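Local coordinates for protein disulfide isomerase (Pseudomonas aeruginosa, PDB 4N30) that probably acts as a thiol-disulfide oxidoreductase of the DsbA type, with a thioredoxin fold, that helps introduce disulfide bonds into other proteins, at residues T57-A62 against V89-P94; T183-I188 against K198-A203. One frame throughout, in Å; residues are numbered along the deposited sequence.

Interaction 1 and interaction 2 belong to one mixed beta sheet, the core of the thioredoxin fold. Their centres lie about 9 Å apart. Interaction 1 comes first along the chain and pairs parallel strands 56-62 and 86-92, which are joined through helix 67-81. Interaction 2 follows after the helical region and is the antiparallel hairpin of strands 185-190 and 196-200. Strands 56-62 and 185-190 are neighbours, so the two contacts meet along that pair of strands. There Asn59 N lies 2.9 Å from Val187 O, a probable hydrogen bond. Ala62 and Pro184 both touch the Cys66-Cys69 region at the start of helix 67-81, probably the redox site, as in thioredoxin relatives.

Interaction 1 (T57-A62 against V89-P94); sequences TINEYA and VWRHLP
Tyr61 and Arg91 pack side by side where two parallel strands of the thioredoxin fold meet, in a right-handed beta-alpha-beta crossover through helix 67-81. The backbone ladder comes first. Glu60 bonds the partner strand twice, its N to Val89 O and its O to Arg91 N, each at 2.8 Å. Ala62 O takes Leu93 N at 2.9 Å, which carries the pairing past the end of strand 86-92.

Two CH-pi contacts lie on opposite faces of the sheet. Arg91 CB sits over the Tyr61 ring, 3.6 Å from its centroid. Ala62 CB covers one face of Trp90 and comes within 3.4 Å of its CH2. Phe121 meets this indole edge-to-face.

The polar contacts involve Arg91 and His92. The Arg91 chain bends at chi2 and chi3, and Tyr61 OH lies over one face of its guanidinium. Arg91 NE forms a salt bridge with Asp171. A water donates to Ala62 O and also bonds His92 ND1, while His92 NE2 is hydrogen-bonded to Glu110. Arg91 NH1 donates to Asn59 OD1 at 3.0 Å; the oxygen lies in the guanidinium plane, but the nitrogen stands above the amide carbonyl plane.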
loop_
_atom_site.group_PDB
_atom_site.type_symbol
_atom_site.label_atom_id
_atom_site.label_comp_id
_atom_site.label_asym_id
_atom_site.label_seq_id
_atom_site.Cartn_x
_atom_site.Cartn_y
_atom_site.Cartn_z
ATOM N N THR A 57 1.607 13.177 -0.509
ATOM C CA THR A 57 1.328 11.758 -0.170
ATOM C C THR A 57 1.570 10.931 -1.440
ATOM O O THR A 57 0.965 11.215 -2.500
ATOM C CB THR A 57 -0.094 11.598 0.165
ATOM O OG1 THR A 57 -0.326 12.186 1.469
ATOM C CG2 THR A 57 -0.537 10.054 0.306
ATOM N N ILE A 58 2.424 9.922 -1.315
ATOM C CA ILE A 58 2.599 8.892 -2.370
ATOM C C ILE A 58 1.607 7.768 -2.126
ATOM O O ILE A 58 1.742 7.072 -1.059
ATOM C CB ILE A 58 3.996 8.319 -2.376
ATOM C CG1 ILE A 58 5.073 9.402 -2.662
ATOM C CG2 ILE A 58 4.102 7.166 -3.377
ATOM C CD1 ILE A 58 6.534 8.981 -2.471
ATOM N N ASN A 59 0.555 7.646 -2.929
ATOM C CA ASN A 59 -0.354 6.505 -2.899
ATOM C C ASN A 59 0.213 5.387 -3.722
ATOM O O ASN A 59 0.419 5.587 -4.936
ATOM C CB ASN A 59 -1.739 6.896 -3.460
ATOM C CG ASN A 59 -2.421 7.885 -2.578
ATOM O OD1 ASN A 59 -3.072 7.508 -1.602
ATOM N ND2 ASN A 59 -2.253 9.175 -2.891
ATOM N N GLU A 60 0.602 4.300 -3.074
ATOM C CA GLU A 60 1.281 3.195 -3.780
ATOM C C GLU A 60 0.262 2.084 -4.001
ATOM O O GLU A 60 -0.134 1.407 -3.040
ATOM C CB GLU A 60 2.486 2.664 -2.930
ATOM C CG GLU A 60 3.148 1.446 -3.565
ATOM C CD GLU A 60 4.085 0.684 -2.667
ATOM O OE1 GLU A 60 4.237 0.963 -1.532
ATOM O OE2 GLU A 60 4.607 -0.340 -3.218
ATOM N N TYR A 61 -0.242 1.956 -5.201
ATOM C CA TYR A 61 -1.139 0.874 -5.564
ATOM C C TYR A 61 -0.319 -0.371 -5.747
ATOM O O TYR A 61 0.573 -0.449 -6.624
ATOM C CB TYR A 61 -1.915 1.196 -6.859
ATOM C CG TYR A 61 -2.969 2.245 -6.607
ATOM C CD1 TYR A 61 -4.286 1.872 -6.361
ATOM C CD2 TYR A 61 -2.650 3.624 -6.613
ATOM C CE1 TYR A 61 -5.278 2.810 -6.060
ATOM C CE2 TYR A 61 -3.646 4.589 -6.320
ATOM C CZ TYR A 61 -4.925 4.127 -6.106
ATOM O OH TYR A 61 -5.921 5.054 -5.761
ATOM N N ALA A 62 -0.589 -1.389 -4.945
ATOM C CA ALA A 62 0.329 -2.516 -4.804
ATOM C C ALA A 62 -0.356 -3.823 -4.479
ATOM O O ALA A 62 -1.526 -3.876 -4.050
ATOM C CB ALA A 62 1.372 -2.204 -3.739
ATOM N N VAL A 89 0.928 6.057 1.434
ATOM C CA VAL A 89 -0.276 5.315 1.754
ATOM C C VAL A 89 -0.403 4.123 0.893
ATOM O O VAL A 89 -0.283 4.246 -0.377
ATOM C CB VAL A 89 -1.543 6.224 1.643
ATOM C CG1 VAL A 89 -2.786 5.389 1.857
ATOM C CG2 VAL A 89 -1.445 7.376 2.672
ATOM N N TRP A 90 -0.500 2.916 1.465
ATOM C CA TRP A 90 -0.652 1.714 0.666
ATOM C C TRP A 90 -2.064 1.698 0.112
ATOM O O TRP A 90 -3.011 1.801 0.947
ATOM C CB TRP A 90 -0.450 0.492 1.558
ATOM C CG TRP A 90 -0.671 -0.858 0.883
ATOM C CD1 TRP A 90 -1.860 -1.520 0.673
ATOM C CD2 TRP A 90 0.346 -1.717 0.304
ATOM N NE1 TRP A 90 -1.644 -2.709 0.086
ATOM C CE2 TRP A 90 -0.325 -2.890 -0.146
ATOM C CE3 TRP A 90 1.747 -1.622 0.234
ATOM C CZ2 TRP A 90 0.364 -3.958 -0.719
ATOM C CZ3 TRP A 90 2.426 -2.712 -0.304
ATOM C CH2 TRP A 90 1.720 -3.851 -0.769
ATOM N N ARG A 91 -2.252 1.464 -1.164
ATOM C CA ARG A 91 -3.567 1.258 -1.747
ATOM C C ARG A 91 -3.590 -0.107 -2.369
ATOM O O ARG A 91 -2.676 -0.543 -3.061
ATOM C CB ARG A 91 -3.824 2.338 -2.824
ATOM C CG ARG A 91 -3.672 3.794 -2.348
ATOM C CD ARG A 91 -4.531 4.163 -1.169
ATOM N NE ARG A 91 -5.832 4.223 -1.694
ATOM C CZ ARG A 91 -6.384 5.281 -2.314
ATOM N NH1 ARG A 91 -5.717 6.413 -2.524
ATOM N NH2 ARG A 91 -7.623 5.157 -2.788
ATOM N N HIS A 92 -4.686 -0.844 -2.237
ATOM C CA HIS A 92 -4.759 -2.218 -2.732
ATOM C C HIS A 92 -5.025 -2.291 -4.170
ATOM O O HIS A 92 -6.092 -1.807 -4.649
ATOM C CB HIS A 92 -5.824 -2.996 -1.942
ATOM C CG HIS A 92 -5.496 -3.140 -0.536
ATOM N ND1 HIS A 92 -4.541 -3.998 -0.077
ATOM C CD2 HIS A 92 -6.077 -2.535 0.586
ATOM C CE1 HIS A 92 -4.505 -3.899 1.264
ATOM N NE2 HIS A 92 -5.409 -2.982 1.672
ATOM N N LEU A 93 -4.190 -3.064 -4.894
ATOM C CA LEU A 93 -4.527 -3.492 -6.208
ATOM C C LEU A 93 -3.927 -4.876 -6.408
ATOM O O LEU A 93 -3.073 -5.085 -7.240
ATOM C CB LEU A 93 -4.037 -2.493 -7.241
ATOM C CG LEU A 93 -4.407 -2.774 -8.705
ATOM C CD1 LEU A 93 -5.927 -2.768 -8.828
ATOM C CD2 LEU A 93 -3.795 -1.734 -9.640
ATOM N N PRO A 94 -4.585 -5.892 -5.805
ATOM C CA PRO A 94 -4.197 -7.260 -6.097
ATOM C C PRO A 94 -4.553 -7.558 -7.539
ATOM O O PRO A 94 -5.705 -7.390 -7.941
ATOM C CB PRO A 94 -5.067 -8.096 -5.115
ATOM C CG PRO A 94 -6.199 -7.154 -4.765
ATOM C CD PRO A 94 -5.642 -5.771 -4.776
HETATM O O HOH W 1 -2.950 -5.432 -1.970
#

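Interaction 2 (T183-I188 against K198-A203)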
loop_
_atom_site.group_PDB
_atom_site.type_symbol
_atom_site.label_atom_id
_atom_site.label_comp_id
_atom_site.label_asym_id
_atom_site.label_seq_id
_atom_site.Cartn_x
_atom_site.Cartn_y
_atom_site.Cartn_z
ATOM N N THR A 183 1.161 -2.993 -11.121
ATOM C CA THR A 183 1.714 -2.609 -9.827
ATOM C C THR A 183 3.190 -2.673 -9.792
ATOM O O THR A 183 3.820 -3.501 -10.522
ATOM C CB THR A 183 1.188 -3.503 -8.676
ATOM O OG1 THR A 183 1.422 -4.868 -9.011
ATOM C CG2 THR A 183 -0.351 -3.336 -8.488
ATOM N N PRO A 184 3.871 -1.802 -9.107
ATOM C CA PRO A 184 3.289 -0.649 -8.374
ATOM C C PRO A 184 2.954 0.480 -9.309
ATOM O O PRO A 184 3.639 0.713 -10.373
ATOM C CB PRO A 184 4.458 -0.221 -7.446
ATOM C CG PRO A 184 5.713 -0.579 -8.267
ATOM C CD PRO A 184 5.355 -1.869 -8.933
ATOM N N THR A 185 1.902 1.190 -9.021
ATOM C CA THR A 185 1.618 2.484 -9.716
ATOM C C THR A 185 1.436 3.489 -8.596
ATOM O O THR A 185 0.829 3.187 -7.547
ATOM C CB THR A 185 0.347 2.412 -10.529
ATOM O OG1 THR A 185 0.591 1.557 -11.650
ATOM C CG2 THR A 185 -0.053 3.802 -11.103
ATOM N N LEU A 186 2.043 4.653 -8.751
ATOM C CA LEU A 186 1.941 5.750 -7.755
ATOM C C LEU A 186 0.977 6.813 -8.179
ATOM O O LEU A 186 1.020 7.178 -9.341
ATOM C CB LEU A 186 3.322 6.349 -7.499
ATOM C CG LEU A 186 4.426 5.349 -7.246
ATOM C CD1 LEU A 186 5.734 6.141 -6.910
ATOM C CD2 LEU A 186 4.079 4.384 -6.096
ATOM N N VAL A 187 0.215 7.295 -7.235
ATOM C CA VAL A 187 -0.529 8.563 -7.436
ATOM C C VAL A 187 0.039 9.476 -6.346
ATOM O O VAL A 187 -0.239 9.220 -5.171
ATOM C CB VAL A 187 -2.049 8.388 -7.354
ATOM C CG1 VAL A 187 -2.702 9.806 -7.428
ATOM C CG2 VAL A 187 -2.574 7.522 -8.479
ATOM N N ILE A 188 0.749 10.537 -6.758
ATOM C CA ILE A 188 1.352 11.438 -5.764
ATOM C C ILE A 188 0.444 12.654 -5.699
ATOM O O ILE A 188 0.214 13.291 -6.701
ATOM C CB ILE A 188 2.761 11.845 -6.157
ATOM C CG1 ILE A 188 3.646 10.608 -6.410
ATOM C CG2 ILE A 188 3.321 12.806 -5.076
ATOM C CD1 ILE A 188 5.100 10.910 -6.765
ATOM N N LYS A 198 0.140 10.688 -11.693
ATOM C CA LYS A 198 0.282 9.223 -11.679
ATOM C C LYS A 198 1.608 8.857 -12.320
ATOM O O LYS A 198 2.039 9.402 -13.412
ATOM C CB LYS A 198 -0.893 8.657 -12.441
ATOM C CG LYS A 198 -0.829 7.146 -12.410
ATOM C CD LYS A 198 -1.683 6.434 -13.445
ATOM C CE LYS A 198 -3.113 6.871 -13.513
ATOM N NZ LYS A 198 -3.759 6.632 -14.890
ATOM N N LEU A 199 2.288 7.867 -11.802
ATOM C CA LEU A 199 3.535 7.348 -12.356
ATOM C C LEU A 199 3.385 5.845 -12.315
ATOM O O LEU A 199 3.160 5.242 -11.275
ATOM C CB LEU A 199 4.749 7.696 -11.512
ATOM C CG LEU A 199 4.949 9.164 -11.049
ATOM C CD1 LEU A 199 5.987 9.264 -9.952
ATOM C CD2 LEU A 199 5.436 9.893 -12.284
ATOM N N GLU A 200 3.577 5.181 -13.438
ATOM C CA GLU A 200 3.533 3.711 -13.493
ATOM C C GLU A 200 4.881 3.181 -13.302
ATOM O O GLU A 200 5.718 3.564 -14.145
ATOM C CB GLU A 200 2.871 3.218 -14.802
ATOM C CG GLU A 200 2.882 1.613 -14.818
ATOM C CD GLU A 200 1.861 1.006 -15.785
ATOM O OE1 GLU A 200 0.778 1.626 -16.018
ATOM O OE2 GLU A 200 2.325 -0.018 -16.372
ATOM N N GLY A 201 5.086 2.218 -12.391
ATOM C CA GLY A 201 6.410 1.546 -12.225
ATOM C C GLY A 201 7.117 1.933 -10.965
ATOM O O GLY A 201 6.598 2.614 -10.042
ATOM N N MET A 202 8.288 1.301 -10.853
ATOM C CA MET A 202 9.218 1.478 -9.742
ATOM C C MET A 202 9.947 2.796 -9.818
ATOM O O MET A 202 11.195 2.840 -10.056
ATOM C CB MET A 202 10.176 0.291 -9.553
ATOM C CG MET A 202 9.407 -1.014 -9.316
ATOM S SD MET A 202 10.555 -2.420 -9.081
ATOM C CE MET A 202 11.478 -2.362 -10.566
ATOM N N ALA A 203 9.273 3.897 -9.528
ATOM C CA ALA A 203 9.858 5.240 -9.706
ATOM C C ALA A 203 11.079 5.409 -8.804
ATOM O O ALA A 203 10.967 5.298 -7.573
ATOM C CB ALA A 203 8.793 6.275 -9.354
HETATM O O HOH W 2 -0.926 1.005 -13.940
#
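Leu186 and Leu199 form the hydrogen-bonded pair of an antiparallel beta hairpin, the last two strands of the thioredoxin-fold sheet. Leu186 N meets Leu199 O at 2.8 Å, and Leu199 N returns the bond to Leu186 O.

The two leucines point to the face covered by helix 205-216. Ile188 brings its CD1 to Leu199 CD1 from an oblique direction, at 3.7 Å. Ile188 CG1 lies beside its own backbone N (chi1 -55°), on the side toward Leu199. Leu186 CD1 reaches out on this face and meets Ala203 CB at 3.9 Å.

Thr185 projects to the opposite face and crosses two neighbours. Its CG2 rests on Lys198 CG at 3.7 Å. The Lys198 chain then bends at chi3, and NZ bonds the backbone O of Lys178. Thr185 OG1 also bonds Ala182 O. One water donates to both Thr185 OG1 and Glu200 OE1, linking the side chains of this non-hydrogen-bonded pair.

Pro184 follows a cis peptide bond, the cis-proline characteristic of thioredoxin-like proteins beside the CxxC region. Its CG meets Met202 CG obliquely at 3.9 Å. Pro184 O accepts Gly201 N at 2.9 Å, with an N-H...O angle of 148°.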